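PDB 6O38: acinetobacter secreted protease CpaA from Acinetobacter nosocomialis M2, which probably cleaves proteins outside the cell as a zinc metalloprotease, secreted by the type II system and bound before export by its chaperone CpaB. Local coordinates for residues A230-I238 and Y541-L549; T374-V385 and I453-E464. All blocks are in the same frame, centred on the assembly; numbering follows the deposited sequence.

Contact 1: residues A230-I238 and Y541-L549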
loop_
_atom_site.group_PDB
_atom_site.type_symbol
_atom_site.label_atom_id
_atom_site.label_comp_id
_atom_site.label_asym_id
_atom_site.label_seq_id
_atom_site.Cartn_x
_atom_site.Cartn_y
_atom_site.Cartn_z
ATOM N N ALA A 230 -26.249 -2.528 -6.395
ATOM C CA ALA A 230 -25.359 -2.886 -7.492
ATOM C C ALA A 230 -24.977 -4.351 -7.324
ATOM O O ALA A 230 -25.497 -5.049 -6.447
ATOM C CB ALA A 230 -24.132 -1.968 -7.525
ATOM N N ASN A 231 -24.075 -4.826 -8.173
ATOM C CA ASN A 231 -23.506 -6.151 -8.001
ATOM C C ASN A 231 -22.326 -6.089 -7.037
ATOM O O ASN A 231 -21.737 -5.029 -6.806
ATOM C CB ASN A 231 -23.072 -6.735 -9.344
ATOM C CG ASN A 231 -24.248 -7.160 -10.200
ATOM O OD1 ASN A 231 -25.178 -7.807 -9.718
ATOM N ND2 ASN A 231 -24.217 -6.794 -11.475
ATOM N N ASP A 232 -22.001 -7.243 -6.461
ATOM C CA ASP A 232 -20.979 -7.308 -5.423
ATOM C C ASP A 232 -19.644 -6.778 -5.935
ATOM O O ASP A 232 -19.146 -7.215 -6.976
ATOM C CB ASP A 232 -20.826 -8.746 -4.927
ATOM C CG ASP A 232 -20.249 -8.823 -3.526
ATOM O OD1 ASP A 232 -20.174 -7.772 -2.854
ATOM O OD2 ASP A 232 -19.877 -9.935 -3.095
ATOM N N ARG A 233 -19.090 -5.805 -5.208
ATOM C CA ARG A 233 -17.767 -5.227 -5.443
ATOM C C ARG A 233 -17.709 -4.326 -6.671
ATOM O O ARG A 233 -16.617 -4.029 -7.166
ATOM C CB ARG A 233 -16.682 -6.308 -5.535
ATOM C CG ARG A 233 -15.948 -6.567 -4.227
ATOM C CD ARG A 233 -16.914 -6.868 -3.094
ATOM N NE ARG A 233 -16.220 -7.148 -1.841
ATOM C CZ ARG A 233 -16.789 -7.723 -0.786
ATOM N NH1 ARG A 233 -18.065 -8.082 -0.833
ATOM N NH2 ARG A 233 -16.082 -7.940 0.314
ATOM N N ASP A 234 -18.854 -3.886 -7.190
ATOM C CA ASP A 234 -18.839 -2.811 -8.172
ATOM C C ASP A 234 -18.293 -1.540 -7.532
ATOM O O ASP A 234 -18.499 -1.279 -6.345
ATOM C CB ASP A 234 -20.240 -2.563 -8.732
ATOM C CG ASP A 234 -20.699 -3.666 -9.665
ATOM O OD1 ASP A 234 -19.837 -4.392 -10.202
ATOM O OD2 ASP A 234 -21.923 -3.796 -9.872
ATOM N N ARG A 235 -17.587 -0.742 -8.330
ATOM C CA ARG A 235 -16.902 0.432 -7.811
ATOM C C ARG A 235 -17.305 1.679 -8.580
ATOM O O ARG A 235 -17.503 1.638 -9.798
ATOM C CB ARG A 235 -15.380 0.258 -7.866
ATOM C CG ARG A 235 -14.846 -0.726 -6.842
ATOM C CD ARG A 235 -13.334 -0.676 -6.749
ATOM N NE ARG A 235 -12.827 -1.614 -5.751
ATOM C CZ ARG A 235 -11.634 -1.518 -5.173
ATOM N NH1 ARG A 235 -10.820 -0.521 -5.490
ATOM N NH2 ARG A 235 -11.257 -2.416 -4.275
ATOM N N ILE A 236 -17.426 2.787 -7.853
ATOM C CA ILE A 236 -17.711 4.096 -8.427
ATOM C C ILE A 236 -16.636 5.060 -7.950
ATOM O O ILE A 236 -16.446 5.233 -6.740
ATOM C CB ILE A 236 -19.107 4.613 -8.038
ATOM C CG1 ILE A 236 -20.198 3.760 -8.687
ATOM C CG2 ILE A 236 -19.265 6.076 -8.426
ATOM C CD1 ILE A 236 -21.598 4.207 -8.336
ATOM N N ILE A 237 -15.934 5.680 -8.894
ATOM C CA ILE A 237 -14.964 6.731 -8.607
ATOM C C ILE A 237 -15.584 8.061 -9.007
ATOM O O ILE A 237 -16.119 8.197 -10.115
ATOM C CB ILE A 237 -13.634 6.495 -9.341
ATOM C CG1 ILE A 237 -12.977 5.203 -8.851
ATOM C CG2 ILE A 237 -12.696 7.675 -9.141
ATOM C CD1 ILE A 237 -11.723 4.830 -9.611
ATOM N N ILE A 238 -15.519 9.036 -8.106
ATOM C CA ILE A 238 -16.043 10.375 -8.345
ATOM C C ILE A 238 -14.870 11.344 -8.303
ATOM O O ILE A 238 -14.176 11.444 -7.282
ATOM C CB ILE A 238 -17.122 10.760 -7.321
ATOM C CG1 ILE A 238 -18.264 9.740 -7.352
ATOM C CG2 ILE A 238 -17.649 12.156 -7.601
ATOM C CD1 ILE A 238 -19.387 10.043 -6.386
ATOM N N TYR A 541 -11.508 -3.601 4.213
ATOM C CA TYR A 541 -11.493 -4.313 2.944
ATOM C C TYR A 541 -10.167 -4.088 2.233
ATOM O O TYR A 541 -9.574 -3.009 2.332
ATOM C CB TYR A 541 -12.660 -3.870 2.053
ATOM C CG TYR A 541 -14.015 -4.119 2.677
ATOM C CD1 TYR A 541 -14.583 -3.193 3.544
ATOM C CD2 TYR A 541 -14.720 -5.285 2.411
ATOM C CE1 TYR A 541 -15.817 -3.420 4.122
ATOM C CE2 TYR A 541 -15.955 -5.520 2.985
ATOM C CZ TYR A 541 -16.498 -4.584 3.840
ATOM O OH TYR A 541 -17.727 -4.813 4.414
ATOM N N ASN A 542 -9.706 -5.119 1.530
ATOM C CA ASN A 542 -8.511 -5.036 0.706
ATOM C C ASN A 542 -8.648 -3.887 -0.292
ATOM O O ASN A 542 -9.605 -3.874 -1.082
ATOM C CB ASN A 542 -8.287 -6.359 -0.027
ATOM C CG ASN A 542 -6.929 -6.437 -0.706
ATOM O OD1 ASN A 542 -6.526 -5.530 -1.435
ATOM N ND2 ASN A 542 -6.215 -7.531 -0.466
ATOM N N PRO A 543 -7.736 -2.910 -0.279
ATOM C CA PRO A 543 -7.921 -1.723 -1.135
ATOM C C PRO A 543 -8.036 -2.042 -2.616
ATOM O O PRO A 543 -8.858 -1.432 -3.312
ATOM C CB PRO A 543 -6.673 -0.885 -0.829
ATOM C CG PRO A 543 -6.266 -1.310 0.546
ATOM C CD PRO A 543 -6.563 -2.781 0.601
ATOM N N LYS A 544 -7.240 -2.983 -3.122
ATOM C CA LYS A 544 -7.246 -3.297 -4.545
ATOM C C LYS A 544 -8.314 -4.319 -4.924
ATOM O O LYS A 544 -9.022 -4.138 -5.920
ATOM C CB LYS A 544 -5.868 -3.810 -4.974
ATOM C CG LYS A 544 -5.804 -4.254 -6.426
ATOM C CD LYS A 544 -4.374 -4.448 -6.897
ATOM C CE LYS A 544 -4.326 -4.656 -8.403
ATOM N NZ LYS A 544 -5.253 -3.739 -9.123
ATOM N N TYR A 545 -8.445 -5.393 -4.147
ATOM C CA TYR A 545 -9.282 -6.515 -4.548
ATOM C C TYR A 545 -10.631 -6.560 -3.844
ATOM O O TYR A 545 -11.531 -7.264 -4.314
ATOM C CB TYR A 545 -8.532 -7.829 -4.313
ATOM C CG TYR A 545 -7.214 -7.879 -5.052
ATOM C CD1 TYR A 545 -7.175 -8.077 -6.425
ATOM C CD2 TYR A 545 -6.010 -7.713 -4.379
ATOM C CE1 TYR A 545 -5.973 -8.116 -7.108
ATOM C CE2 TYR A 545 -4.804 -7.751 -5.053
ATOM C CZ TYR A 545 -4.792 -7.953 -6.417
ATOM O OH TYR A 545 -3.593 -7.992 -7.093
ATOM N N GLY A 546 -10.796 -5.837 -2.737
ATOM C CA GLY A 546 -12.071 -5.769 -2.060
ATOM C C GLY A 546 -12.357 -6.895 -1.091
ATOM O O GLY A 546 -13.472 -6.960 -0.558
ATOM N N VAL A 547 -11.396 -7.788 -0.852
ATOM C CA VAL A 547 -11.603 -8.880 0.090
ATOM C C VAL A 547 -11.761 -8.316 1.495
ATOM O O VAL A 547 -10.950 -7.498 1.949
ATOM C CB VAL A 547 -10.440 -9.881 0.017
ATOM C CG1 VAL A 547 -10.610 -10.974 1.061
ATOM C CG2 VAL A 547 -10.341 -10.477 -1.378
ATOM N N ARG A 548 -12.814 -8.742 2.185
ATOM C CA ARG A 548 -13.019 -8.334 3.568
ATOM C C ARG A 548 -11.936 -8.929 4.462
ATOM O O ARG A 548 -11.686 -10.137 4.435
ATOM C CB ARG A 548 -14.409 -8.752 4.042
ATOM C CG ARG A 548 -14.623 -8.622 5.536
ATOM C CD ARG A 548 -16.082 -8.355 5.855
ATOM N NE ARG A 548 -16.988 -9.258 5.157
ATOM C CZ ARG A 548 -18.211 -8.919 4.765
ATOM N NH1 ARG A 548 -18.670 -7.697 5.001
ATOM N NH2 ARG A 548 -18.976 -9.800 4.134
ATOM N N LEU A 549 -11.294 -8.074 5.252
ATOM C CA LEU A 549 -10.133 -8.461 6.054
ATOM C C LEU A 549 -10.532 -8.954 7.441
ATOM O O LEU A 549 -10.033 -8.475 8.458
ATOM C CB LEU A 549 -9.168 -7.286 6.150
ATOM C CG LEU A 549 -8.605 -6.763 4.827
ATOM C CD1 LEU A 549 -7.657 -5.601 5.070
ATOM C CD2 LEU A 549 -7.907 -7.878 4.065
#
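Arg233 and Arg235 reach from one of the StcE-type beta-sandwich domains onto backbone carbonyl groups of the 541-549 loop, so this is a junction between a beta-sandwich domain and the polypeptide that follows the zinc-site helix. Arg233 comes side-on: its NE lies 3.0 Å and its NH2 2.9 Å from Gly546 O, which stays in the guanidinium plane. The two donors approach that oxygen differently, NH2 nearly along the C=O axis and NE from above the carbonyl plane. On the far side of the guanidinium, NH1 makes a salt bridge to Asp232 OD1 at 2.9 Å, and OD1 also takes the backbone N of Ser273; held at two edges, by Gly546 O and by Asp232 OD1, the guanidinium has little freedom to rotate. The Tyr541 ring offers its edge, with CE2 3.6 Å from Arg233 NH2 and the two planes 75° apart.

The launching point is a type II beta turn, Asn231 to Asp234, which leads into strand 235-240 of the sandwich and carries Arg233 at positive phi. Arg235, two residues on, is already in the strand. With its chain extended from CG to NE, it takes Pro543 O end-on, at 3.1 Å from NH1 and 2.8 Å from NH2, and NH1 also forms a salt bridge with Glu268. Here NH1 is the nitrogen lined up with the carbonyl, while NH2 sits above the carbonyl plane.

What presents these two oxygens is the folding of the loop on itself. Asn542 OD1 accepts from Lys544 N in an Asx turn, Gly546 N returns to Asn542 O, and Asn542 N bonds Val547 O at 2.7 Å. Gly546, at positive phi, brings its backbone against Arg233. Beyond it, Arg548 pairs through NH2 with Asp274 of the sandwich.

Contact 2: residues T374-V385 and I453-E464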
loop_
_atom_site.group_PDB
_atom_site.type_symbol
_atom_site.label_atom_id
_atom_site.label_comp_id
_atom_site.label_asym_id
_atom_site.label_seq_id
_atom_site.Cartn_x
_atom_site.Cartn_y
_atom_site.Cartn_z
ATOM N N THR A 374 -2.623 6.872 23.725
ATOM C CA THR A 374 -1.189 6.932 23.475
ATOM C C THR A 374 -0.472 5.916 24.356
ATOM O O THR A 374 -0.568 5.976 25.587
ATOM C CB THR A 374 -0.651 8.337 23.737
ATOM O OG1 THR A 374 -1.312 9.270 22.873
ATOM C CG2 THR A 374 0.847 8.389 23.478
ATOM N N ILE A 375 0.248 4.995 23.727
ATOM C CA ILE A 375 1.044 3.994 24.428
ATOM C C ILE A 375 2.502 4.429 24.350
ATOM O O ILE A 375 3.111 4.403 23.275
ATOM C CB ILE A 375 0.844 2.594 23.832
ATOM C CG1 ILE A 375 -0.626 2.178 23.934
ATOM C CG2 ILE A 375 1.738 1.582 24.535
ATOM C CD1 ILE A 375 -0.923 0.829 23.317
ATOM N N ASP A 376 3.064 4.834 25.486
ATOM C CA ASP A 376 4.445 5.296 25.527
ATOM C C ASP A 376 5.392 4.103 25.507
ATOM O O ASP A 376 5.213 3.142 26.263
ATOM C CB ASP A 376 4.687 6.146 26.773
ATOM C CG ASP A 376 4.023 7.508 26.687
ATOM O OD1 ASP A 376 3.696 7.941 25.563
ATOM O OD2 ASP A 376 3.832 8.146 27.745
HETATM N N MSE A 377 6.399 4.164 24.640
HETATM C CA MSE A 377 7.326 3.051 24.471
HETATM C C MSE A 377 8.772 3.445 24.763
HETATM O O MSE A 377 9.204 4.553 24.447
HETATM C CB MSE A 377 7.225 2.491 23.049
HETATM C CG MSE A 377 5.866 1.902 22.701
HETATM SE SE MSE A 377 5.507 0.217 23.616
HETATM C CE MSE A 377 6.941 -0.855 22.847
ATOM N N LEU A 378 9.512 2.522 25.371
ATOM C CA LEU A 378 10.942 2.679 25.603
ATOM C C LEU A 378 11.694 1.830 24.587
ATOM O O LEU A 378 11.512 0.609 24.539
ATOM C CB LEU A 378 11.318 2.270 27.027
ATOM C CG LEU A 378 12.813 2.094 27.304
ATOM C CD1 LEU A 378 13.561 3.404 27.106
ATOM C CD2 LEU A 378 13.045 1.543 28.703
ATOM N N LEU A 379 12.528 2.474 23.777
ATOM C CA LEU A 379 13.279 1.797 22.728
ATOM C C LEU A 379 14.677 1.480 23.243
ATOM O O LEU A 379 15.419 2.387 23.637
ATOM C CB LEU A 379 13.346 2.657 21.467
ATOM C CG LEU A 379 11.996 3.125 20.916
ATOM C CD1 LEU A 379 12.180 3.911 19.625
ATOM C CD2 LEU A 379 11.058 1.945 20.703
ATOM N N VAL A 380 15.033 0.198 23.236
ATOM C CA VAL A 380 16.333 -0.272 23.703
ATOM C C VAL A 380 17.061 -0.905 22.526
ATOM O O VAL A 380 16.525 -1.808 21.873
ATOM C CB VAL A 380 16.193 -1.275 24.863
ATOM C CG1 VAL A 380 17.561 -1.628 25.425
ATOM C CG2 VAL A 380 15.291 -0.710 25.948
ATOM N N SER A 381 18.274 -0.429 22.258
ATOM C CA SER A 381 19.101 -0.940 21.173
ATOM C C SER A 381 20.384 -1.522 21.746
ATOM O O SER A 381 21.062 -0.872 22.547
ATOM C CB SER A 381 19.424 0.159 20.159
ATOM O OG SER A 381 19.758 -0.395 18.899
ATOM N N SER A 382 20.709 -2.743 21.336
ATOM C CA SER A 382 21.913 -3.398 21.823
ATOM C C SER A 382 23.154 -2.723 21.243
ATOM O O SER A 382 23.143 -2.290 20.086
ATOM C CB SER A 382 21.903 -4.880 21.450
ATOM O OG SER A 382 23.112 -5.513 21.836
ATOM N N PRO A 383 24.231 -2.602 22.024
ATOM C CA PRO A 383 25.489 -2.088 21.457
ATOM C C PRO A 383 25.995 -2.906 20.283
ATOM O O PRO A 383 26.652 -2.352 19.391
ATOM C CB PRO A 383 26.460 -2.143 22.645
ATOM C CG PRO A 383 25.589 -2.143 23.856
ATOM C CD PRO A 383 24.339 -2.872 23.467
ATOM N N GLU A 384 25.720 -4.213 20.261
ATOM C CA GLU A 384 26.074 -5.026 19.102
ATOM C C GLU A 384 25.381 -4.521 17.843
ATOM O O GLU A 384 25.971 -4.520 16.757
ATOM C CB GLU A 384 25.727 -6.493 19.359
ATOM C CG GLU A 384 26.709 -7.210 20.273
ATOM C CD GLU A 384 26.324 -8.654 20.528
ATOM O OE1 GLU A 384 25.136 -8.996 20.350
ATOM O OE2 GLU A 384 27.213 -9.451 20.900
ATOM N N VAL A 385 24.122 -4.090 17.967
ATOM C CA VAL A 385 23.409 -3.549 16.815
ATOM C C VAL A 385 24.011 -2.214 16.392
ATOM O O VAL A 385 24.169 -1.941 15.195
ATOM C CB VAL A 385 21.908 -3.419 17.130
ATOM C CG1 VAL A 385 21.182 -2.714 15.994
ATOM C CG2 VAL A 385 21.306 -4.786 17.378
ATOM N N ILE A 453 10.909 7.604 32.812
ATOM C CA ILE A 453 10.239 8.327 31.737
ATOM C C ILE A 453 8.777 7.919 31.598
ATOM O O ILE A 453 8.097 8.377 30.673
ATOM C CB ILE A 453 10.981 8.148 30.404
ATOM C CG1 ILE A 453 10.856 6.702 29.918
ATOM C CG2 ILE A 453 12.442 8.540 30.555
ATOM C CD1 ILE A 453 11.670 6.398 28.679
ATOM N N LEU A 454 8.278 7.064 32.495
ATOM C CA LEU A 454 6.883 6.618 32.485
ATOM C C LEU A 454 6.523 5.949 31.160
ATOM O O LEU A 454 5.509 6.259 30.532
ATOM C CB LEU A 454 5.930 7.776 32.796
ATOM C CG LEU A 454 6.076 8.405 34.179
ATOM C CD1 LEU A 454 5.144 9.596 34.330
ATOM C CD2 LEU A 454 5.810 7.370 35.258
ATOM N N ALA A 455 7.374 5.021 30.731
ATOM C CA ALA A 455 7.130 4.269 29.507
ATOM C C ALA A 455 6.098 3.183 29.779
ATOM O O ALA A 455 6.284 2.353 30.675
ATOM C CB ALA A 455 8.429 3.664 28.983
ATOM N N ASP A 456 5.005 3.193 29.012
ATOM C CA ASP A 456 3.987 2.160 29.174
ATOM C C ASP A 456 4.504 0.795 28.742
ATOM O O ASP A 456 4.041 -0.232 29.252
ATOM C CB ASP A 456 2.734 2.532 28.383
ATOM C CG ASP A 456 1.991 3.707 28.989
ATOM O OD1 ASP A 456 1.782 3.707 30.220
ATOM O OD2 ASP A 456 1.623 4.633 28.236
ATOM N N GLY A 457 5.462 0.762 27.815
ATOM C CA GLY A 457 6.036 -0.488 27.360
ATOM C C GLY A 457 7.485 -0.297 26.972
ATOM O O GLY A 457 7.998 0.823 26.922
ATOM N N VAL A 458 8.143 -1.419 26.694
ATOM C CA VAL A 458 9.550 -1.442 26.318
ATOM C C VAL A 458 9.703 -2.329 25.091
ATOM O O VAL A 458 9.037 -3.364 24.974
ATOM C CB VAL A 458 10.442 -1.930 27.484
ATOM C CG1 VAL A 458 9.857 -3.177 28.120
ATOM C CG2 VAL A 458 11.871 -2.180 27.018
ATOM N N TYR A 459 10.571 -1.919 24.169
ATOM C CA TYR A 459 10.874 -2.696 22.978
ATOM C C TYR A 459 12.382 -2.750 22.787
ATOM O O TYR A 459 13.077 -1.746 22.969
ATOM C CB TYR A 459 10.202 -2.101 21.736
ATOM C CG TYR A 459 10.114 -3.066 20.579
ATOM C CD1 TYR A 459 11.145 -3.167 19.658
ATOM C CD2 TYR A 459 9.004 -3.884 20.414
ATOM C CE1 TYR A 459 11.072 -4.050 18.602
ATOM C CE2 TYR A 459 8.922 -4.771 19.360
ATOM C CZ TYR A 459 9.958 -4.850 18.456
ATOM O OH TYR A 459 9.882 -5.732 17.403
ATOM N N TYR A 460 12.883 -3.928 22.421
ATOM C CA TYR A 460 14.312 -4.208 22.397
ATOM C C TYR A 460 14.743 -4.613 20.995
ATOM O O TYR A 460 14.107 -5.465 20.366
ATOM C CB TYR A 460 14.664 -5.309 23.400
ATOM C CG TYR A 460 16.120 -5.715 23.394
ATOM C CD1 TYR A 460 17.107 -4.838 23.822
ATOM C CD2 TYR A 460 16.507 -6.980 22.969
ATOM C CE1 TYR A 460 18.439 -5.207 23.822
ATOM C CE2 TYR A 460 17.835 -7.357 22.966
ATOM C CZ TYR A 460 18.797 -6.467 23.394
ATOM O OH TYR A 460 20.122 -6.840 23.392
ATOM N N GLN A 461 15.821 -3.999 20.512
ATOM C CA GLN A 461 16.418 -4.319 19.220
ATOM C C GLN A 461 17.818 -4.865 19.477
ATOM O O GLN A 461 18.721 -4.112 19.855
ATOM C CB GLN A 461 16.458 -3.086 18.318
ATOM C CG GLN A 461 17.267 -3.256 17.044
ATOM C CD GLN A 461 17.153 -2.056 16.123
ATOM O OE1 GLN A 461 16.306 -2.020 15.232
ATOM N NE2 GLN A 461 18.007 -1.060 16.341
ATOM N N GLY A 462 17.997 -6.171 19.274
ATOM C CA GLY A 462 19.235 -6.840 19.616
ATOM C C GLY A 462 19.809 -7.611 18.438
ATOM O O GLY A 462 19.236 -7.640 17.347
ATOM N N ASN A 463 20.964 -8.227 18.690
ATOM C CA ASN A 463 21.659 -9.031 17.691
ATOM C C ASN A 463 21.842 -10.477 18.140
ATOM O O ASN A 463 22.554 -11.240 17.475
ATOM C CB ASN A 463 23.016 -8.399 17.357
ATOM C CG ASN A 463 23.618 -8.941 16.072
ATOM O OD1 ASN A 463 22.912 -9.160 15.088
ATOM N ND2 ASN A 463 24.927 -9.164 16.080
ATOM N N GLU A 464 21.222 -10.870 19.248
ATOM C CA GLU A 464 21.311 -12.245 19.708
ATOM C C GLU A 464 20.512 -13.165 18.784
ATOM O O GLU A 464 19.509 -12.751 18.197
ATOM C CB GLU A 464 20.790 -12.369 21.139
ATOM C CG GLU A 464 21.469 -11.446 22.151
ATOM C CD GLU A 464 20.942 -10.020 22.100
ATOM O OE1 GLU A 464 19.863 -9.806 21.508
ATOM O OE2 GLU A 464 21.602 -9.114 22.652
#
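Leu378, Val380, Val458 and Tyr460 form the apolar centre on one face of two parallel neighbouring strands, 374-381 and 457-462, in the sheet of the reprolysin-like protease domain. Val380 straddles its neighbours: CG1, anti to the backbone N (chi1 -174°), meets the Tyr460 ring edge at CD1, 3.6 Å away, while CG2 reaches Val458 CG2 at 3.9 Å. Leu378 continues the patch, its CB against Ala455 CB and its CD1 meeting Ile453 CD1, the Leu378 and Ile453 side chains crossing at about a right angle. On the other face, the selenomethionine Met377 curls back over Gly457 and brings CE to Tyr459 CB, 3.7 Å away; the Tyr459 ring runs on to helix 496-504, touching Met496 and Glu499, and its OH bonds Asn486.

Regular parallel pairing binds the backbones between, from Gly457 N on Asp376 O to Ser382 N on Gln461 O, and strand 416-425 pairs with the first strand as well.

Polar groups close both ends. Asp376 N gives a nearly straight bond (172°) to the anti side of Asp456 OD2; the Asp376 carboxylate turns to Arg419, and Asp456 OD1 to the backbone N of Asn572. At the other end, Gln461 NE2 donates to Ser381 OG at 3.2 Å, and Ser382 N-caps helix 383-389 with a weak bond from Glu384 N. Next to Ser382 CB, Tyr460 OH donates to the syn side of Glu464 OE2 at 2.8 Å.

In the fold
Both segments of contact 2 fall in the stretch of chain between the two segments of contact 1, yet in space the centres of the two contacts are 39 Å apart and their nearest atoms about 20 Å apart. Contact 2 lies inside the protease domain: the side chain of Tyr459 is about 10 Å from the zinc ion, which is held by His498, His502 and His508, the first two on the helix that carries the HExxH motif. Contact 1 instead ties the chain beyond that helix back to a beta-sandwich domain. One residue of it, Lys544, also packs on Glu146 of the CpaB chain, whereas CpaB does not touch the segments of contact 2.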